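Local atomic coordinates of UDP-galactopyranose mutase (Deinococcus radiodurans, PDB entry 3HDQ), a protein that binds FAD and UDP-galactopyranose and, as expected for its family, probably interconverts the pyranose and furanose forms of UDP-galactose. Residues I122-D127 with V199-R205; T128-Y133 with D170-F175; G76-H80 with F309-Q315. All coordinates share one frame; numbering follows the deposited sequence.

Contacts 1 and 2 are neighbours, with centres about 10 Å apart, and share helix 126-133: contact 1 covers the turn leading into it, contact 2 its later turns. They meet at Phe175, whose CD1 lies 3.8 Å from CD1 of Ile124, and both touch the uridine part of the bound UDP-galactose, contact 1 through Ile122 and Val199, contact 2 through the backbone of Phe175. Contact 3 stands apart, its centre about 27 Å from that of contact 1 and about 31 Å from that of contact 2. It lies nearer the flavin, the side chain of His80 being about 7 Å from FAD. Along the chain, contact 2 lies within the loop closed by contact 1, itself within that closed by contact 3.

Contact 1 (I122-D127 with V199-R205); sequences IPINLD and VPTRTNR. With GDU (galactose-uridine-5'-diphosphate), chain K.
Pro123, preceded by a cis peptide bond, forms one bump: its ring pushes into a hollow made by Val199, Pro200 and the guanidinium of Arg202. Pro123 CG sits over the centre of one guanidinium face, 3.9 Å from Arg202 CZ, while Pro123 CB lies 3.1 Å from Pro200 O. The extended Arg202 chain lays that group across the proline; its NH1 bonds to Arg208 O. Val199 serves two surfaces: its CG1, anti to the backbone N (chi1 -176°), meets Pro123 CA at 3.9 Å, and Val199 CG2 reaches GDU C6 at 3.7 Å. Loop 199-205, after helix 159-184, thus lines the turn into helix 126-133 beside the uridine pocket. The backbones join through Arg202 N to Ile124 O (2.9 Å) and Leu126 N to Asn204 O (3.1 Å). Asn125 N-caps that helix, OD1 accepting from Thr128 N and ND2 bonded to Asp206 O. Leu126 CD1 rests on the aliphatic Arg205 chain, bent at chi3 into a salt bridge: Arg205 NH2 to Asp127 OD1 at 2.8 Å, planes 67° apart, NE adding weak bonds. Chemically the contact is graded: apolar carbon beside the uracil, and an outer ion pair, probably screened by solvent.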
loop_
_atom_site.group_PDB
_atom_site.type_symbol
_atom_site.label_atom_id
_atom_site.label_comp_id
_atom_site.label_asym_id
_atom_site.label_seq_id
_atom_site.Cartn_x
_atom_site.Cartn_y
_atom_site.Cartn_z
ATOM N N ILE A 122 -27.482 18.114 -10.571
ATOM C CA ILE A 122 -27.670 18.468 -9.167
ATOM C C ILE A 122 -26.300 18.976 -8.751
ATOM O O ILE A 122 -25.293 18.353 -9.088
ATOM C CB ILE A 122 -28.100 17.240 -8.318
ATOM C CG1 ILE A 122 -28.279 17.618 -6.851
ATOM C CG2 ILE A 122 -27.098 16.098 -8.447
ATOM C CD1 ILE A 122 -29.663 18.112 -6.522
ATOM N N PRO A 123 -26.229 20.134 -8.076
ATOM C CA PRO A 123 -27.281 21.036 -7.585
ATOM C C PRO A 123 -28.321 21.407 -8.646
ATOM O O PRO A 123 -27.989 21.510 -9.822
ATOM C CB PRO A 123 -26.505 22.300 -7.191
ATOM C CG PRO A 123 -25.141 21.876 -6.969
ATOM C CD PRO A 123 -24.887 20.709 -7.879
ATOM N N ILE A 124 -29.569 21.595 -8.224
ATOM C CA ILE A 124 -30.614 22.090 -9.117
ATOM C C ILE A 124 -30.181 23.432 -9.701
ATOM O O ILE A 124 -29.767 24.329 -8.960
ATOM C CB ILE A 124 -31.956 22.272 -8.368
ATOM C CG1 ILE A 124 -32.470 20.918 -7.855
ATOM C CG2 ILE A 124 -32.985 22.981 -9.263
ATOM C CD1 ILE A 124 -33.780 20.984 -7.095
ATOM N N ASN A 125 -30.258 23.562 -11.024
ATOM C CA ASN A 125 -29.964 24.839 -11.679
ATOM C C ASN A 125 -30.939 25.179 -12.810
ATOM O O ASN A 125 -31.928 24.473 -13.019
ATOM C CB ASN A 125 -28.513 24.890 -12.174
ATOM C CG ASN A 125 -28.271 24.020 -13.402
ATOM O OD1 ASN A 125 -29.208 23.511 -14.022
ATOM N ND2 ASN A 125 -26.997 23.854 -13.759
ATOM N N LEU A 126 -30.638 26.258 -13.535
ATOM C CA LEU A 126 -31.437 26.697 -14.676
ATOM C C LEU A 126 -31.742 25.544 -15.645
ATOM O O LEU A 126 -32.906 25.309 -15.994
ATOM C CB LEU A 126 -30.730 27.867 -15.390
ATOM C CG LEU A 126 -31.519 28.888 -16.226
ATOM C CD1 LEU A 126 -31.026 28.997 -17.665
ATOM C CD2 LEU A 126 -33.031 28.666 -16.165
ATOM N N ASP A 127 -30.705 24.819 -16.062
ATOM C CA ASP A 127 -30.871 23.726 -17.022
ATOM C C ASP A 127 -31.695 22.602 -16.414
ATOM O O ASP A 127 -32.494 21.965 -17.107
ATOM C CB ASP A 127 -29.509 23.176 -17.494
ATOM C CG ASP A 127 -28.668 24.222 -18.216
ATOM O OD1 ASP A 127 -29.209 24.929 -19.085
ATOM O OD2 ASP A 127 -27.459 24.330 -17.924
ATOM N N VAL A 199 -26.158 21.293 -0.299
ATOM C CA VAL A 199 -26.316 21.371 -1.739
ATOM C C VAL A 199 -27.082 22.629 -2.112
ATOM O O VAL A 199 -28.304 22.655 -2.079
ATOM C CB VAL A 199 -27.061 20.135 -2.276
ATOM C CG1 VAL A 199 -27.144 20.174 -3.786
ATOM C CG2 VAL A 199 -26.383 18.852 -1.784
ATOM N N PRO A 200 -26.362 23.675 -2.518
ATOM C CA PRO A 200 -27.043 24.943 -2.800
ATOM C C PRO A 200 -27.930 24.838 -4.047
ATOM O O PRO A 200 -27.635 24.041 -4.940
ATOM C CB PRO A 200 -25.869 25.873 -3.083
ATOM C CG PRO A 200 -24.920 24.963 -3.892
ATOM C CD PRO A 200 -25.057 23.589 -3.210
ATOM N N THR A 201 -29.010 25.608 -4.100
ATOM C CA THR A 201 -29.769 25.754 -5.336
ATOM C C THR A 201 -29.240 26.934 -6.124
ATOM O O THR A 201 -28.860 27.945 -5.554
ATOM C CB THR A 201 -31.276 25.918 -5.103
ATOM O OG1 THR A 201 -31.502 26.415 -3.774
ATOM C CG2 THR A 201 -31.988 24.563 -5.294
ATOM N N ARG A 202 -29.197 26.791 -7.442
ATOM C CA ARG A 202 -28.614 27.816 -8.290
ATOM C C ARG A 202 -29.623 28.339 -9.288
ATOM O O ARG A 202 -30.504 27.601 -9.731
ATOM C CB ARG A 202 -27.409 27.253 -9.040
ATOM C CG ARG A 202 -26.363 26.648 -8.128
ATOM C CD ARG A 202 -25.194 26.124 -8.929
ATOM N NE ARG A 202 -24.073 25.782 -8.071
ATOM C CZ ARG A 202 -23.165 24.865 -8.378
ATOM N NH1 ARG A 202 -23.258 24.195 -9.523
ATOM N NH2 ARG A 202 -22.178 24.604 -7.534
ATOM N N THR A 203 -29.484 29.614 -9.640
ATOM C CA THR A 203 -30.253 30.201 -10.731
ATOM C C THR A 203 -29.400 30.363 -11.996
ATOM O O THR A 203 -29.926 30.704 -13.057
ATOM C CB THR A 203 -30.836 31.573 -10.350
ATOM O OG1 THR A 203 -29.768 32.476 -10.043
ATOM C CG2 THR A 203 -31.758 31.444 -9.141
ATOM N N ASN A 204 -28.092 30.119 -11.887
ATOM C CA ASN A 204 -27.211 30.154 -13.056
ATOM C C ASN A 204 -27.160 28.800 -13.776
ATOM O O ASN A 204 -27.998 27.923 -13.520
ATOM C CB ASN A 204 -25.807 30.647 -12.676
ATOM C CG ASN A 204 -25.069 29.682 -11.759
ATOM O OD1 ASN A 204 -25.436 28.517 -11.649
ATOM N ND2 ASN A 204 -24.021 30.173 -11.090
ATOM N N ARG A 205 -26.184 28.624 -14.663
ATOM C CA ARG A 205 -26.035 27.367 -15.395
ATOM C C ARG A 205 -24.782 26.560 -15.002
ATOM O O ARG A 205 -24.284 25.755 -15.781
ATOM C CB ARG A 205 -26.037 27.630 -16.900
ATOM C CG ARG A 205 -27.249 28.427 -17.376
ATOM C CD ARG A 205 -27.255 28.539 -18.892
ATOM N NE ARG A 205 -27.554 27.256 -19.517
ATOM C CZ ARG A 205 -27.610 27.069 -20.830
ATOM N NH1 ARG A 205 -27.370 28.078 -21.650
ATOM N NH2 ARG A 205 -27.906 25.876 -21.324
HETATM N N1 GDU K . -29.017 15.403 -1.096
HETATM C C2 GDU K . -29.992 15.012 -1.775
HETATM N N3 GDU K . -30.202 14.661 -2.971
HETATM C C4 GDU K . -29.095 14.697 -3.733
HETATM C C5 GDU K . -27.830 15.135 -3.096
HETATM C C6 GDU K . -27.844 15.465 -1.790
HETATM O O2 GDU K . -31.176 14.932 -0.996
HETATM O O4 GDU K . -29.124 14.351 -4.912
HETATM C C1D GDU K . -29.076 15.715 0.304
HETATM C C2D GDU K . -29.016 14.549 1.320
HETATM O O2D GDU K . -29.665 14.860 2.547
HETATM C C3D GDU K . -27.517 14.399 1.481
HETATM C C4D GDU K . -27.149 15.873 1.638
HETATM O O4D GDU K . -28.017 16.584 0.749
HETATM O O3D GDU K . -27.197 13.604 2.620
HETATM C C5D GDU K . -25.666 16.208 1.587
HETATM O O5D GDU K . -25.270 15.831 0.255
HETATM P PA GDU K . -23.801 15.308 -0.084
HETATM O O1A GDU K . -23.641 15.323 -1.565
HETATM O O2A GDU K . -22.836 16.245 0.515
HETATM O O3A GDU K . -23.626 13.801 0.389
HETATM P PB GDU K . -22.220 13.183 0.771
HETATM O O1B GDU K . -22.607 11.806 1.164
HETATM O O2B GDU K . -21.511 13.783 1.928
HETATM O O3B GDU K . -21.220 13.033 -0.477
HETATM C "C1'" GDU K . -19.797 12.834 -0.588
HETATM C "C2'" GDU K . -19.091 14.203 -0.495
HETATM C "C3'" GDU K . -19.842 15.134 -1.476
HETATM C "C4'" GDU K . -19.544 14.636 -2.922
HETATM C "C5'" GDU K . -19.893 13.124 -3.007
HETATM C "C6'" GDU K . -19.375 12.438 -4.303
HETATM O "O2'" GDU K . -19.054 14.692 0.859
HETATM O "O3'" GDU K . -19.413 16.496 -1.253
HETATM O "O4'" GDU K . -18.147 14.874 -3.196
HETATM O "O5'" GDU K . -19.550 12.254 -1.892
HETATM O "O6'" GDU K . -20.404 12.305 -5.313
HETATM O O HOH W 1 -29.961 22.057 -5.450
HETATM O O HOH W 2 -25.860 23.160 -16.339
#

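Contact 2 (T128-Y133 with D170-F175); sequences TVNRLY and DLYNKF. With GDU (galactose-uridine-5'-diphosphate), chain K.
The wall of the uridine pocket is backed here by two helices, 126-133 and 159-184, and Phe175 belongs to both the wall and the packing behind it. Its ring points to helix 126-133, where Thr128 CG2 meets Phe175 CZ at 3.5 Å, neither over the face nor at the edge. Leu132 CD2 comes to the ring edge instead, 4.2 Å from Phe175 CE1. That Leu132 methyl also packs against Leu171 CD2 at 3.8 Å, the leucines lying alongside with their chains running oppositely, and against Lys174 CD. Leu132 gets there because its CG is anti to the backbone N (chi1 -177°), which sends the branch across the gap.

The short helical segments cross at 87°, with axes 12.9 Å apart at closest approach; at that separation side chains, not backbones, bridge the helices. Helix 159-184 widens into a pi-type turn at 172-175, and at this turn Phe175 O accepts a bond from uracil N3 of GDU (2.9 Å). One residue therefore gives its carbonyl to the nucleotide and its ring to the neighbouring helix. Ile122 and Ile124 of contact 1 add to the packing round that ring.

At the outer end the character turns polar. The Tyr133 hydroxyl OH donates to Asp170 OD1 at 2.6 Å, reaching the anti side of that oxygen 18° out of the carboxylate plane. Lys174 NZ, one helical turn on, takes the syn lone pair of the same Asp170 OD1 at 3.0 Å. Two donors thus grip one carboxylate oxygen, which should limit rotation of the group, while the nearby lysine charge probably favours the ionised aspartate. Leu171 CD2 packs beside the hydroxyl, 3.6 Å from Tyr133 OH.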
loop_
_atom_site.group_PDB
_atom_site.type_symbol
_atom_site.label_atom_id
_atom_site.label_comp_id
_atom_site.label_asym_id
_atom_site.label_seq_id
_atom_site.Cartn_x
_atom_site.Cartn_y
_atom_site.Cartn_z
ATOM N N THR A 128 -31.493 22.347 -15.122
ATOM C CA THR A 128 -32.273 21.317 -14.431
ATOM C C THR A 128 -33.776 21.598 -14.526
ATOM O O THR A 128 -34.572 20.712 -14.845
ATOM C CB THR A 128 -31.908 21.208 -12.936
ATOM O OG1 THR A 128 -30.498 20.990 -12.793
ATOM C CG2 THR A 128 -32.660 20.058 -12.307
ATOM N N VAL A 129 -34.158 22.831 -14.223
ATOM C CA VAL A 129 -35.560 23.230 -14.280
ATOM C C VAL A 129 -36.101 23.201 -15.724
ATOM O O VAL A 129 -37.134 22.588 -15.995
ATOM C CB VAL A 129 -35.760 24.621 -13.652
ATOM C CG1 VAL A 129 -37.209 25.082 -13.803
ATOM C CG2 VAL A 129 -35.336 24.594 -12.182
ATOM N N ASN A 130 -35.402 23.856 -16.646
ATOM C CA ASN A 130 -35.824 23.833 -18.032
ATOM C C ASN A 130 -36.003 22.406 -18.550
ATOM O O ASN A 130 -37.017 22.083 -19.147
ATOM C CB ASN A 130 -34.856 24.639 -18.907
ATOM C CG ASN A 130 -35.050 26.151 -18.751
ATOM O OD1 ASN A 130 -36.109 26.607 -18.311
ATOM N ND2 ASN A 130 -34.031 26.927 -19.112
ATOM N N ARG A 131 -35.036 21.537 -18.288
ATOM C CA ARG A 131 -35.094 20.200 -18.842
ATOM C C ARG A 131 -36.192 19.360 -18.209
ATOM O O ARG A 131 -36.821 18.536 -18.886
ATOM C CB ARG A 131 -33.725 19.501 -18.763
ATOM C CG ARG A 131 -32.661 20.114 -19.688
ATOM C CD ARG A 131 -31.320 19.392 -19.581
ATOM N NE ARG A 131 -31.471 17.976 -19.909
ATOM C CZ ARG A 131 -30.634 17.010 -19.538
ATOM N NH1 ARG A 131 -29.548 17.284 -18.810
ATOM N NH2 ARG A 131 -30.889 15.757 -19.895
ATOM N N LEU A 132 -36.432 19.573 -16.918
ATOM C CA LEU A 132 -37.402 18.766 -16.188
ATOM C C LEU A 132 -38.832 19.064 -16.634
ATOM O O LEU A 132 -39.622 18.143 -16.842
ATOM C CB LEU A 132 -37.271 18.973 -14.669
ATOM C CG LEU A 132 -38.202 18.095 -13.814
ATOM C CD1 LEU A 132 -37.811 16.631 -13.926
ATOM C CD2 LEU A 132 -38.204 18.522 -12.355
ATOM N N TYR A 133 -39.160 20.347 -16.778
ATOM C CA TYR A 133 -40.542 20.765 -17.043
ATOM C C TYR A 133 -40.787 21.172 -18.499
ATOM O O TYR A 133 -41.911 21.514 -18.877
ATOM C CB TYR A 133 -40.928 21.936 -16.141
ATOM C CG TYR A 133 -40.930 21.639 -14.660
ATOM C CD1 TYR A 133 -41.697 20.596 -14.138
ATOM C CD2 TYR A 133 -40.195 22.422 -13.772
ATOM C CE1 TYR A 133 -41.708 20.319 -12.770
ATOM C CE2 TYR A 133 -40.204 22.150 -12.400
ATOM C CZ TYR A 133 -40.964 21.103 -11.914
ATOM O OH TYR A 133 -40.991 20.838 -10.573
ATOM N N ASP A 170 -42.470 20.468 -5.113
ATOM C CA ASP A 170 -42.247 19.466 -6.164
ATOM C C ASP A 170 -40.757 19.154 -6.386
ATOM O O ASP A 170 -40.358 17.993 -6.486
ATOM C CB ASP A 170 -42.891 19.894 -7.484
ATOM C CG ASP A 170 -42.922 18.771 -8.495
ATOM O OD1 ASP A 170 -42.548 18.993 -9.668
ATOM O OD2 ASP A 170 -43.308 17.651 -8.108
ATOM N N LEU A 171 -39.934 20.191 -6.463
ATOM C CA LEU A 171 -38.505 19.997 -6.660
ATOM C C LEU A 171 -37.899 19.304 -5.447
ATOM O O LEU A 171 -36.995 18.472 -5.573
ATOM C CB LEU A 171 -37.826 21.336 -6.948
ATOM C CG LEU A 171 -38.155 21.858 -8.349
ATOM C CD1 LEU A 171 -37.598 23.266 -8.534
ATOM C CD2 LEU A 171 -37.614 20.883 -9.417
ATOM N N TYR A 172 -38.430 19.643 -4.275
ATOM C CA TYR A 172 -38.067 18.987 -3.030
ATOM C C TYR A 172 -38.393 17.497 -3.067
ATOM O O TYR A 172 -37.577 16.670 -2.663
ATOM C CB TYR A 172 -38.788 19.661 -1.854
ATOM C CG TYR A 172 -38.743 18.880 -0.558
ATOM C CD1 TYR A 172 -37.630 18.937 0.267
ATOM C CD2 TYR A 172 -39.822 18.097 -0.154
ATOM C CE1 TYR A 172 -37.583 18.230 1.460
ATOM C CE2 TYR A 172 -39.785 17.391 1.037
ATOM C CZ TYR A 172 -38.658 17.461 1.838
ATOM O OH TYR A 172 -38.599 16.770 3.020
ATOM N N ASN A 173 -39.586 17.148 -3.535
ATOM C CA ASN A 173 -39.971 15.738 -3.580
ATOM C C ASN A 173 -39.156 14.970 -4.614
ATOM O O ASN A 173 -38.915 13.768 -4.464
ATOM C CB ASN A 173 -41.458 15.564 -3.896
ATOM C CG ASN A 173 -42.372 16.073 -2.784
ATOM O OD1 ASN A 173 -41.981 16.184 -1.622
ATOM N ND2 ASN A 173 -43.606 16.379 -3.149
ATOM N N LYS A 174 -38.730 15.670 -5.663
ATOM C CA LYS A 174 -38.057 15.017 -6.778
ATOM C C LYS A 174 -36.556 14.792 -6.590
ATOM O O LYS A 174 -36.026 13.789 -7.064
ATOM C CB LYS A 174 -38.356 15.747 -8.093
ATOM C CG LYS A 174 -39.505 15.101 -8.831
ATOM C CD LYS A 174 -40.191 16.014 -9.817
ATOM C CE LYS A 174 -41.409 15.289 -10.409
ATOM N NZ LYS A 174 -42.520 16.227 -10.749
ATOM N N PHE A 175 -35.891 15.708 -5.888
ATOM C CA PHE A 175 -34.440 15.647 -5.726
ATOM C C PHE A 175 -33.967 15.363 -4.285
ATOM O O PHE A 175 -32.924 14.741 -4.092
ATOM C CB PHE A 175 -33.786 16.939 -6.248
ATOM C CG PHE A 175 -33.874 17.102 -7.745
ATOM C CD1 PHE A 175 -35.007 17.638 -8.335
ATOM C CD2 PHE A 175 -32.819 16.715 -8.562
ATOM C CE1 PHE A 175 -35.090 17.773 -9.709
ATOM C CE2 PHE A 175 -32.902 16.850 -9.939
ATOM C CZ PHE A 175 -34.038 17.374 -10.512
HETATM N N1 GDU K . -29.017 15.403 -1.096
HETATM C C2 GDU K . -29.992 15.012 -1.775
HETATM N N3 GDU K . -30.202 14.661 -2.971
HETATM C C4 GDU K . -29.095 14.697 -3.733
HETATM C C5 GDU K . -27.830 15.135 -3.096
HETATM C C6 GDU K . -27.844 15.465 -1.790
HETATM O O2 GDU K . -31.176 14.932 -0.996
HETATM O O4 GDU K . -29.124 14.351 -4.912
HETATM C C1D GDU K . -29.076 15.715 0.304
HETATM C C2D GDU K . -29.016 14.549 1.320
HETATM O O2D GDU K . -29.665 14.860 2.547
HETATM C C3D GDU K . -27.517 14.399 1.481
HETATM C C4D GDU K . -27.149 15.873 1.638
HETATM O O4D GDU K . -28.017 16.584 0.749
HETATM O O3D GDU K . -27.197 13.604 2.620
HETATM C C5D GDU K . -25.666 16.208 1.587
HETATM O O5D GDU K . -25.270 15.831 0.255
HETATM P PA GDU K . -23.801 15.308 -0.084
HETATM O O1A GDU K . -23.641 15.323 -1.565
HETATM O O2A GDU K . -22.836 16.245 0.515
HETATM O O3A GDU K . -23.626 13.801 0.389
HETATM P PB GDU K . -22.220 13.183 0.771
HETATM O O1B GDU K . -22.607 11.806 1.164
HETATM O O2B GDU K . -21.511 13.783 1.928
HETATM O O3B GDU K . -21.220 13.033 -0.477
HETATM C "C1'" GDU K . -19.797 12.834 -0.588
HETATM C "C2'" GDU K . -19.091 14.203 -0.495
HETATM C "C3'" GDU K . -19.842 15.134 -1.476
HETATM C "C4'" GDU K . -19.544 14.636 -2.922
HETATM C "C5'" GDU K . -19.893 13.124 -3.007
HETATM C "C6'" GDU K . -19.375 12.438 -4.303
HETATM O "O2'" GDU K . -19.054 14.692 0.859
HETATM O "O3'" GDU K . -19.413 16.496 -1.253
HETATM O "O4'" GDU K . -18.147 14.874 -3.196
HETATM O "O5'" GDU K . -19.550 12.254 -1.892
HETATM O "O6'" GDU K . -20.404 12.305 -5.313
#

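Contact 3 (G76-H80 with F309-Q315); sequences GVLIH and FKHITGQ
Gln315 OE1 is gripped twice, by Leu78 N at 2.8 Å and by water 3, which also donates to Leu78 O and accepts from Thr313 OG1. At the amide's other end Gln315 NE2 donates to Gly76 O (2.9 Å) in that carbonyl's plane. Extended from a CG anti to the backbone N (chi1 -174°), Gln315 lays its amide alongside residues 76-78, and the two bonds fix its rotation. Thr313 OG1 receives Gln315 N at 3.0 Å, an ST turn closing helix 309-313.

The contact joins strand pair 71-72/78-79 to the helix following strand 305-308. Phe309 lies against the strand with Ile79 CA and His80 N over one face; Ile79 CA, 4.0 Å from the Phe309 ring centroid and 16° off the normal, makes a CH-pi contact. The His80 and Phe309 planes are 44° apart, Phe309 CD2 over the imidazole centre. Replacing Phe309 by an alanine would probably open a gap beside Ile79 and leave one His80 face without its support. His80 ND1 bonds to the backbone N of His85, an FAD-binding residue. The Gln315 amide thus probably fixes the loop after the helix against residues 76-78, while aromatic packing may help place His80 near the flavin site.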
loop_
_atom_site.group_PDB
_atom_site.type_symbol
_atom_site.label_atom_id
_atom_site.label_comp_id
_atom_site.label_asym_id
_atom_site.label_seq_id
_atom_site.Cartn_x
_atom_site.Cartn_y
_atom_site.Cartn_z
ATOM N N GLY A 76 -6.355 -3.588 -11.634
ATOM C CA GLY A 76 -5.384 -2.523 -11.805
ATOM C C GLY A 76 -5.996 -1.134 -11.947
ATOM O O GLY A 76 -5.365 -0.226 -12.487
ATOM N N VAL A 77 -7.231 -0.962 -11.477
ATOM C CA VAL A 77 -7.863 0.356 -11.489
ATOM C C VAL A 77 -7.737 1.025 -10.113
ATOM O O VAL A 77 -8.034 0.417 -9.095
ATOM C CB VAL A 77 -9.355 0.277 -11.902
ATOM C CG1 VAL A 77 -9.994 1.673 -11.891
ATOM C CG2 VAL A 77 -9.498 -0.363 -13.277
ATOM N N LEU A 78 -7.273 2.268 -10.093
ATOM C CA LEU A 78 -7.198 3.047 -8.861
ATOM C C LEU A 78 -8.599 3.374 -8.344
ATOM O O LEU A 78 -9.362 4.037 -9.032
ATOM C CB LEU A 78 -6.423 4.340 -9.116
ATOM C CG LEU A 78 -6.157 5.264 -7.924
ATOM C CD1 LEU A 78 -5.325 4.558 -6.842
ATOM C CD2 LEU A 78 -5.465 6.527 -8.401
ATOM N N ILE A 79 -8.941 2.900 -7.145
ATOM C CA ILE A 79 -10.279 3.106 -6.576
ATOM C C ILE A 79 -10.243 3.663 -5.157
ATOM O O ILE A 79 -9.188 3.709 -4.510
ATOM C CB ILE A 79 -11.055 1.791 -6.469
ATOM C CG1 ILE A 79 -10.349 0.879 -5.454
ATOM C CG2 ILE A 79 -11.205 1.151 -7.837
ATOM C CD1 ILE A 79 -11.113 -0.331 -5.043
ATOM N N HIS A 80 -11.408 4.077 -4.675
ATOM C CA HIS A 80 -11.570 4.455 -3.267
ATOM C C HIS A 80 -12.456 3.428 -2.575
ATOM O O HIS A 80 -13.673 3.408 -2.779
ATOM C CB HIS A 80 -12.198 5.844 -3.137
ATOM C CG HIS A 80 -11.520 6.897 -3.958
ATOM N ND1 HIS A 80 -12.006 8.182 -4.068
ATOM C CD2 HIS A 80 -10.399 6.850 -4.719
ATOM C CE1 HIS A 80 -11.210 8.886 -4.855
ATOM N NE2 HIS A 80 -10.227 8.101 -5.264
ATOM N N PHE A 309 -14.558 5.698 -10.972
ATOM C CA PHE A 309 -13.325 6.300 -10.501
ATOM C C PHE A 309 -12.449 6.944 -11.564
ATOM O O PHE A 309 -11.773 7.933 -11.276
ATOM C CB PHE A 309 -12.548 5.282 -9.679
ATOM C CG PHE A 309 -13.220 4.954 -8.386
ATOM C CD1 PHE A 309 -13.754 3.698 -8.160
ATOM C CD2 PHE A 309 -13.368 5.934 -7.407
ATOM C CE1 PHE A 309 -14.391 3.410 -6.967
ATOM C CE2 PHE A 309 -14.014 5.658 -6.219
ATOM C CZ PHE A 309 -14.530 4.398 -5.997
ATOM N N LYS A 310 -12.469 6.412 -12.784
ATOM C CA LYS A 310 -11.617 6.965 -13.837
ATOM C C LYS A 310 -11.976 8.421 -14.155
ATOM O O LYS A 310 -11.106 9.198 -14.550
ATOM C CB LYS A 310 -11.644 6.101 -15.099
ATOM C CG LYS A 310 -10.837 4.807 -14.995
ATOM C CD LYS A 310 -11.250 3.808 -16.085
ATOM C CE LYS A 310 -10.745 4.210 -17.466
ATOM N NZ LYS A 310 -11.239 3.275 -18.522
ATOM N N HIS A 311 -13.240 8.798 -13.962
ATOM C CA HIS A 311 -13.625 10.197 -14.145
ATOM C C HIS A 311 -12.869 11.043 -13.123
ATOM O O HIS A 311 -12.452 12.165 -13.407
ATOM C CB HIS A 311 -15.133 10.407 -13.930
ATOM C CG HIS A 311 -16.002 9.897 -15.040
ATOM N ND1 HIS A 311 -16.260 10.626 -16.181
ATOM C CD2 HIS A 311 -16.706 8.746 -15.164
ATOM C CE1 HIS A 311 -17.072 9.940 -16.967
ATOM N NE2 HIS A 311 -17.353 8.794 -16.374
ATOM N N ILE A 312 -12.717 10.495 -11.922
ATOM C CA ILE A 312 -12.179 11.251 -10.798
ATOM C C ILE A 312 -10.649 11.243 -10.777
ATOM O O ILE A 312 -10.021 12.261 -10.508
ATOM C CB ILE A 312 -12.745 10.725 -9.460
ATOM C CG1 ILE A 312 -14.281 10.813 -9.462
ATOM C CG2 ILE A 312 -12.162 11.505 -8.306
ATOM C CD1 ILE A 312 -15.000 9.742 -8.593
ATOM N N THR A 313 -10.056 10.097 -11.090
ATOM C CA THR A 313 -8.601 9.958 -11.066
ATOM C C THR A 313 -7.936 10.385 -12.372
ATOM O O THR A 313 -6.753 10.696 -12.398
ATOM C CB THR A 313 -8.187 8.497 -10.805
ATOM O OG1 THR A 313 -8.605 7.685 -11.910
ATOM C CG2 THR A 313 -8.835 7.979 -9.523
ATOM N N GLY A 314 -8.695 10.387 -13.456
ATOM C CA GLY A 314 -8.102 10.596 -14.765
ATOM C C GLY A 314 -7.289 9.401 -15.262
ATOM O O GLY A 314 -6.664 9.482 -16.305
ATOM N N GLN A 315 -7.281 8.292 -14.523
ATOM C CA GLN A 315 -6.543 7.105 -14.963
ATOM C C GLN A 315 -6.979 6.623 -16.346
ATOM O O GLN A 315 -8.166 6.621 -16.666
ATOM C CB GLN A 315 -6.698 5.949 -13.965
ATOM C CG GLN A 315 -5.843 4.728 -14.294
ATOM C CD GLN A 315 -6.112 3.540 -13.387
ATOM O OE1 GLN A 315 -7.091 3.518 -12.630
ATOM N NE2 GLN A 315 -5.237 2.536 -13.461
HETATM O O HOH W 3 -9.144 5.087 -11.608
#